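Local coordinates for transcriptional regulator, TetR family (Marinobacter aquaeolei, PDB 3NNR), which probably binds DNA through an N-terminal helix-turn-helix, as a transcriptional regulator of the TetR family, at residues A137-M151 and E194-V206. Residues are numbered along the deposited sequence; the frame is centred on the assembly and turned at random.
Sequences AGIIQPQPEDLRSAM and EVPYLTPEYRERV
The hydroxyl of T199 donates a hydrogen bond to the backbone carbonyl of G138, OG1 lying 2.7 Å from G138 O. Its chi1 of 58° sets OG1 between its own backbone N and carbonyl carbon, which turns the hydroxyl to that acceptor while CG2 lies against I140. Two backbone bonds follow along the chain. Q141 N donates to Y197 O at 2.8 Å, nearly in line with the carbonyl, and T199 N reaches I139 O at 3.3 Å; this second bond is almost straight at the hydrogen (176°), although the donor stands above the carbonyl plane. Together they bracket a single beta bridge between I140 and L198, whose CA atoms lie 4.5 Å apart, in a chain otherwise free of strand. The bridge joins two interhelical connections of the all-helical TetR-type C-terminal domain: one begins at the Schellman motif of G138, closing helix 110-136, and runs to helix 145-160; the other links helices 186-194 and 200-211. On one side of the bridge, I139 CG1 sits over the centre of the Y202 ring, 3.7 Å from the centroid and 4° off the normal, a CH-pi contact; R205 NH2 covers the opposite face near the rim. L78 of helix 78-94 also packs on I139 and Y202. On the other side, M151, a selenomethionine, makes a Met-aromatic contact with Y197, SE lying obliquely 4.1 Å from the ring centroid, while Q143 NE2 approaches CD1 of the same ring at 3.3 Å. Replacing Y197 by an alanine is likely to leave a gap beneath both the selenium of M151 and the amide of Q143, and to cost the selenium its aromatic partner. P196 of the second subunit packs against Y197 as well.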
loop_
_atom_site.group_PDB
_atom_site.type_symbol
_atom_site.label_atom_id
_atom_site.label_comp_id
_atom_site.label_asym_id
_atom_site.label_seq_id
_atom_site.Cartn_x
_atom_site.Cartn_y
_atom_site.Cartn_z
ATOM N N ALA A 137 29.016 -4.926 -6.301
ATOM C CA ALA A 137 29.122 -5.584 -7.613
ATOM C C ALA A 137 29.253 -4.600 -8.801
ATOM O O ALA A 137 29.522 -5.041 -9.916
ATOM C CB ALA A 137 27.930 -6.523 -7.836
ATOM N N GLY A 138 29.059 -3.295 -8.573
ATOM C CA GLY A 138 29.143 -2.273 -9.623
ATOM C C GLY A 138 27.900 -2.125 -10.481
ATOM O O GLY A 138 27.971 -1.579 -11.576
ATOM N N ILE A 139 26.755 -2.582 -9.966
ATOM C CA ILE A 139 25.473 -2.549 -10.688
ATOM C C ILE A 139 24.781 -1.196 -10.485
ATOM O O ILE A 139 24.291 -0.611 -11.456
ATOM C CB ILE A 139 24.565 -3.734 -10.297
ATOM C CG1 ILE A 139 25.289 -5.060 -10.602
ATOM C CG2 ILE A 139 23.254 -3.650 -11.062
ATOM C CD1 ILE A 139 24.546 -6.309 -10.209
ATOM N N ILE A 140 24.720 -0.725 -9.240
ATOM C CA ILE A 140 24.196 0.616 -8.941
ATOM C C ILE A 140 25.323 1.440 -8.335
ATOM O O ILE A 140 26.357 0.906 -7.927
ATOM C CB ILE A 140 22.920 0.622 -8.022
ATOM C CG1 ILE A 140 23.215 0.249 -6.555
ATOM C CG2 ILE A 140 21.848 -0.288 -8.596
ATOM C CD1 ILE A 140 22.000 0.337 -5.659
ATOM N N GLN A 141 25.095 2.747 -8.272
ATOM C CA GLN A 141 26.052 3.683 -7.672
ATOM C C GLN A 141 25.891 3.601 -6.148
ATOM O O GLN A 141 24.765 3.518 -5.668
ATOM C CB GLN A 141 25.821 5.093 -8.212
ATOM C CG GLN A 141 26.186 5.180 -9.704
ATOM C CD GLN A 141 25.784 6.480 -10.400
ATOM O OE1 GLN A 141 25.112 7.354 -9.832
ATOM N NE2 GLN A 141 26.195 6.602 -11.657
ATOM N N PRO A 142 27.008 3.593 -5.386
ATOM C CA PRO A 142 26.887 3.476 -3.929
ATOM C C PRO A 142 26.239 4.731 -3.373
ATOM O O PRO A 142 26.551 5.825 -3.843
ATOM C CB PRO A 142 28.343 3.359 -3.464
ATOM C CG PRO A 142 29.114 4.148 -4.471
ATOM C CD PRO A 142 28.375 3.996 -5.784
ATOM N N GLN A 143 25.335 4.578 -2.407
ATOM C CA GLN A 143 24.609 5.722 -1.838
ATOM C C GLN A 143 24.793 5.887 -0.317
ATOM O O GLN A 143 25.047 4.893 0.367
ATOM C CB GLN A 143 23.118 5.622 -2.218
ATOM C CG GLN A 143 22.818 5.771 -3.736
ATOM C CD GLN A 143 23.312 7.116 -4.361
ATOM O OE1 GLN A 143 23.370 8.164 -3.696
ATOM N NE2 GLN A 143 23.664 7.070 -5.648
ATOM N N PRO A 144 24.656 7.141 0.214
ATOM C CA PRO A 144 24.766 7.382 1.671
ATOM C C PRO A 144 23.821 6.521 2.500
ATOM O O PRO A 144 22.798 6.069 1.975
ATOM C CB PRO A 144 24.402 8.869 1.816
ATOM C CG PRO A 144 24.762 9.482 0.509
ATOM C CD PRO A 144 24.494 8.417 -0.523
ATOM N N GLU A 145 24.145 6.299 3.772
ATOM C CA GLU A 145 23.322 5.421 4.633
ATOM C C GLU A 145 21.838 5.858 4.704
ATOM O O GLU A 145 20.947 5.001 4.660
ATOM C CB GLU A 145 23.914 5.278 6.052
ATOM C CG GLU A 145 23.403 4.023 6.811
ATOM C CD GLU A 145 23.658 4.040 8.331
ATOM O OE1 GLU A 145 24.477 4.855 8.832
ATOM O OE2 GLU A 145 23.015 3.215 9.028
ATOM N N ASP A 146 21.595 7.176 4.756
ATOM C CA ASP A 146 20.231 7.741 4.856
ATOM C C ASP A 146 19.400 7.633 3.590
ATOM O O ASP A 146 18.239 7.221 3.660
ATOM C CB ASP A 146 20.282 9.192 5.328
ATOM C CG ASP A 146 20.793 9.314 6.748
ATOM O OD1 ASP A 146 20.479 8.437 7.587
ATOM O OD2 ASP A 146 21.490 10.308 7.043
ATOM N N LEU A 147 19.978 8.008 2.451
ATOM C CA LEU A 147 19.280 7.900 1.155
ATOM C C LEU A 147 18.983 6.434 0.759
ATOM O O LEU A 147 17.997 6.172 0.069
ATOM C CB LEU A 147 20.056 8.644 0.065
ATOM C CG LEU A 147 19.562 8.650 -1.390
ATOM C CD1 LEU A 147 18.050 8.834 -1.503
ATOM C CD2 LEU A 147 20.314 9.739 -2.225
ATOM N N ARG A 148 19.810 5.490 1.224
ATOM C CA ARG A 148 19.606 4.056 0.974
ATOM C C ARG A 148 18.491 3.473 1.878
ATOM O O ARG A 148 17.745 2.593 1.430
ATOM C CB ARG A 148 20.930 3.265 1.132
ATOM C CG ARG A 148 20.869 1.854 0.579
ATOM C CD ARG A 148 22.248 1.134 0.517
ATOM N NE ARG A 148 22.791 0.715 1.836
ATOM C CZ ARG A 148 23.890 1.181 2.460
ATOM N NH1 ARG A 148 24.702 2.103 1.919
ATOM N NH2 ARG A 148 24.204 0.684 3.660
ATOM N N SER A 149 18.420 3.907 3.142
ATOM C CA SER A 149 17.325 3.501 4.057
ATOM C C SER A 149 15.979 3.978 3.531
ATOM O O SER A 149 14.983 3.249 3.614
ATOM C CB SER A 149 17.495 4.083 5.464
ATOM O OG SER A 149 18.750 3.748 6.001
ATOM N N ALA A 150 15.968 5.220 3.036
ATOM C CA ALA A 150 14.796 5.834 2.423
ATOM C C ALA A 150 14.406 5.038 1.173
ATOM O O ALA A 150 13.258 4.623 1.038
ATOM C CB ALA A 150 15.070 7.274 2.063
HETATM N N MSE A 151 15.362 4.805 0.283
HETATM C CA MSE A 151 15.069 4.042 -0.938
HETATM C C MSE A 151 14.564 2.635 -0.683
HETATM O O MSE A 151 13.731 2.157 -1.448
HETATM C CB MSE A 151 16.270 3.997 -1.874
HETATM C CG MSE A 151 16.333 5.201 -2.750
HETATM SE SE MSE A 151 18.093 5.474 -3.374
HETATM C CE MSE A 151 18.786 3.603 -3.582
ATOM N N GLU A 194 15.334 2.339 -9.137
ATOM C CA GLU A 194 16.799 2.328 -9.303
ATOM C C GLU A 194 17.307 2.686 -10.704
ATOM O O GLU A 194 18.509 2.637 -10.902
ATOM C CB GLU A 194 17.386 0.993 -8.812
ATOM C CG GLU A 194 17.021 0.629 -7.332
ATOM C CD GLU A 194 17.537 1.624 -6.255
ATOM O OE1 GLU A 194 18.735 2.028 -6.301
ATOM O OE2 GLU A 194 16.740 1.966 -5.336
ATOM N N VAL A 195 16.423 3.075 -11.639
ATOM C CA VAL A 195 16.812 3.536 -12.997
ATOM C C VAL A 195 17.910 4.629 -13.049
ATOM O O VAL A 195 18.906 4.433 -13.746
ATOM C CB VAL A 195 15.573 4.025 -13.853
ATOM C CG1 VAL A 195 15.999 4.942 -15.063
ATOM C CG2 VAL A 195 14.756 2.828 -14.333
ATOM N N PRO A 196 17.732 5.770 -12.346
ATOM C CA PRO A 196 18.771 6.820 -12.406
ATOM C C PRO A 196 20.091 6.519 -11.667
ATOM O O PRO A 196 21.077 7.214 -11.930
ATOM C CB PRO A 196 18.076 8.027 -11.794
ATOM C CG PRO A 196 17.143 7.435 -10.822
ATOM C CD PRO A 196 16.657 6.148 -11.415
ATOM N N TYR A 197 20.103 5.529 -10.762
ATOM C CA TYR A 197 21.327 5.123 -10.044
ATOM C C TYR A 197 22.146 4.010 -10.745
ATOM O O TYR A 197 23.194 3.588 -10.215
ATOM C CB TYR A 197 21.008 4.691 -8.608
ATOM C CG TYR A 197 20.286 5.737 -7.789
ATOM C CD1 TYR A 197 20.919 6.951 -7.440
ATOM C CD2 TYR A 197 18.971 5.517 -7.332
ATOM C CE1 TYR A 197 20.249 7.937 -6.672
ATOM C CE2 TYR A 197 18.296 6.489 -6.565
ATOM C CZ TYR A 197 18.941 7.690 -6.232
ATOM O OH TYR A 197 18.271 8.622 -5.472
ATOM N N LEU A 198 21.698 3.539 -11.913
ATOM C CA LEU A 198 22.428 2.502 -12.638
ATOM C C LEU A 198 23.771 3.051 -13.143
ATOM O O LEU A 198 23.829 4.177 -13.655
ATOM C CB LEU A 198 21.606 1.955 -13.814
ATOM C CG LEU A 198 20.287 1.234 -13.487
ATOM C CD1 LEU A 198 19.539 0.898 -14.737
ATOM C CD2 LEU A 198 20.499 -0.033 -12.676
ATOM N N THR A 199 24.837 2.262 -12.952
ATOM C CA THR A 199 26.194 2.597 -13.428
ATOM C C THR A 199 26.290 2.430 -14.952
ATOM O O THR A 199 25.447 1.739 -15.556
ATOM C CB THR A 199 27.281 1.664 -12.825
ATOM O OG1 THR A 199 26.983 0.302 -13.167
ATOM C CG2 THR A 199 27.356 1.796 -11.313
ATOM N N PRO A 200 27.318 3.051 -15.580
ATOM C CA PRO A 200 27.501 2.856 -17.025
ATOM C C PRO A 200 27.606 1.371 -17.456
ATOM O O PRO A 200 26.959 1.005 -18.440
ATOM C CB PRO A 200 28.786 3.642 -17.311
ATOM C CG PRO A 200 28.732 4.768 -16.312
ATOM C CD PRO A 200 28.174 4.151 -15.072
ATOM N N GLU A 201 28.366 0.549 -16.711
ATOM C CA GLU A 201 28.513 -0.905 -16.985
ATOM C C GLU A 201 27.198 -1.672 -17.242
ATOM O O GLU A 201 27.084 -2.451 -18.202
ATOM C CB GLU A 201 29.161 -1.645 -15.796
ATOM C CG GLU A 201 30.645 -1.464 -15.536
ATOM C CD GLU A 201 31.254 -2.707 -14.832
ATOM O OE1 GLU A 201 31.400 -3.766 -15.493
ATOM O OE2 GLU A 201 31.594 -2.629 -13.629
ATOM N N TYR A 202 26.228 -1.435 -16.354
ATOM C CA TYR A 202 24.958 -2.187 -16.311
ATOM C C TYR A 202 23.673 -1.505 -16.807
ATOM O O TYR A 202 22.667 -2.212 -16.962
ATOM C CB TYR A 202 24.742 -2.707 -14.875
ATOM C CG TYR A 202 25.673 -3.843 -14.481
ATOM C CD1 TYR A 202 26.936 -3.572 -13.937
ATOM C CD2 TYR A 202 25.304 -5.194 -14.638
ATOM C CE1 TYR A 202 27.821 -4.618 -13.553
ATOM C CE2 TYR A 202 26.196 -6.260 -14.262
ATOM C CZ TYR A 202 27.454 -5.952 -13.720
ATOM O OH TYR A 202 28.361 -6.929 -13.338
ATOM N N ARG A 203 23.696 -0.186 -17.070
ATOM C CA ARG A 203 22.488 0.565 -17.524
ATOM C C ARG A 203 21.749 -0.189 -18.665
ATOM O O ARG A 203 20.539 -0.424 -18.557
ATOM C CB ARG A 203 22.831 2.038 -17.903
ATOM C CG ARG A 203 21.616 3.003 -18.119
ATOM C CD ARG A 203 22.043 4.457 -18.419
ATOM N N GLU A 204 22.512 -0.653 -19.674
ATOM C CA GLU A 204 21.987 -1.390 -20.857
ATOM C C GLU A 204 21.129 -2.620 -20.498
ATOM O O GLU A 204 19.966 -2.720 -20.919
ATOM C CB GLU A 204 23.135 -1.801 -21.802
ATOM N N ARG A 205 21.695 -3.514 -19.685
ATOM C CA ARG A 205 21.022 -4.775 -19.280
ATOM C C ARG A 205 19.878 -4.609 -18.270
ATOM O O ARG A 205 18.816 -5.218 -18.445
ATOM C CB ARG A 205 22.027 -5.808 -18.733
ATOM C CG ARG A 205 22.830 -6.529 -19.794
ATOM C CD ARG A 205 23.999 -7.297 -19.168
ATOM N NE ARG A 205 25.094 -6.400 -18.762
ATOM C CZ ARG A 205 26.185 -6.761 -18.075
ATOM N NH1 ARG A 205 26.358 -8.021 -17.652
ATOM N NH2 ARG A 205 27.114 -5.840 -17.782
ATOM N N VAL A 206 20.097 -3.822 -17.215
ATOM C CA VAL A 206 19.049 -3.623 -16.189
ATOM C C VAL A 206 17.795 -2.983 -16.819
ATOM O O VAL A 206 16.693 -3.413 -16.503
ATOM C CB VAL A 206 19.522 -2.843 -14.942
ATOM C CG1 VAL A 206 18.410 -2.790 -13.911
ATOM C CG2 VAL A 206 20.748 -3.492 -14.324
#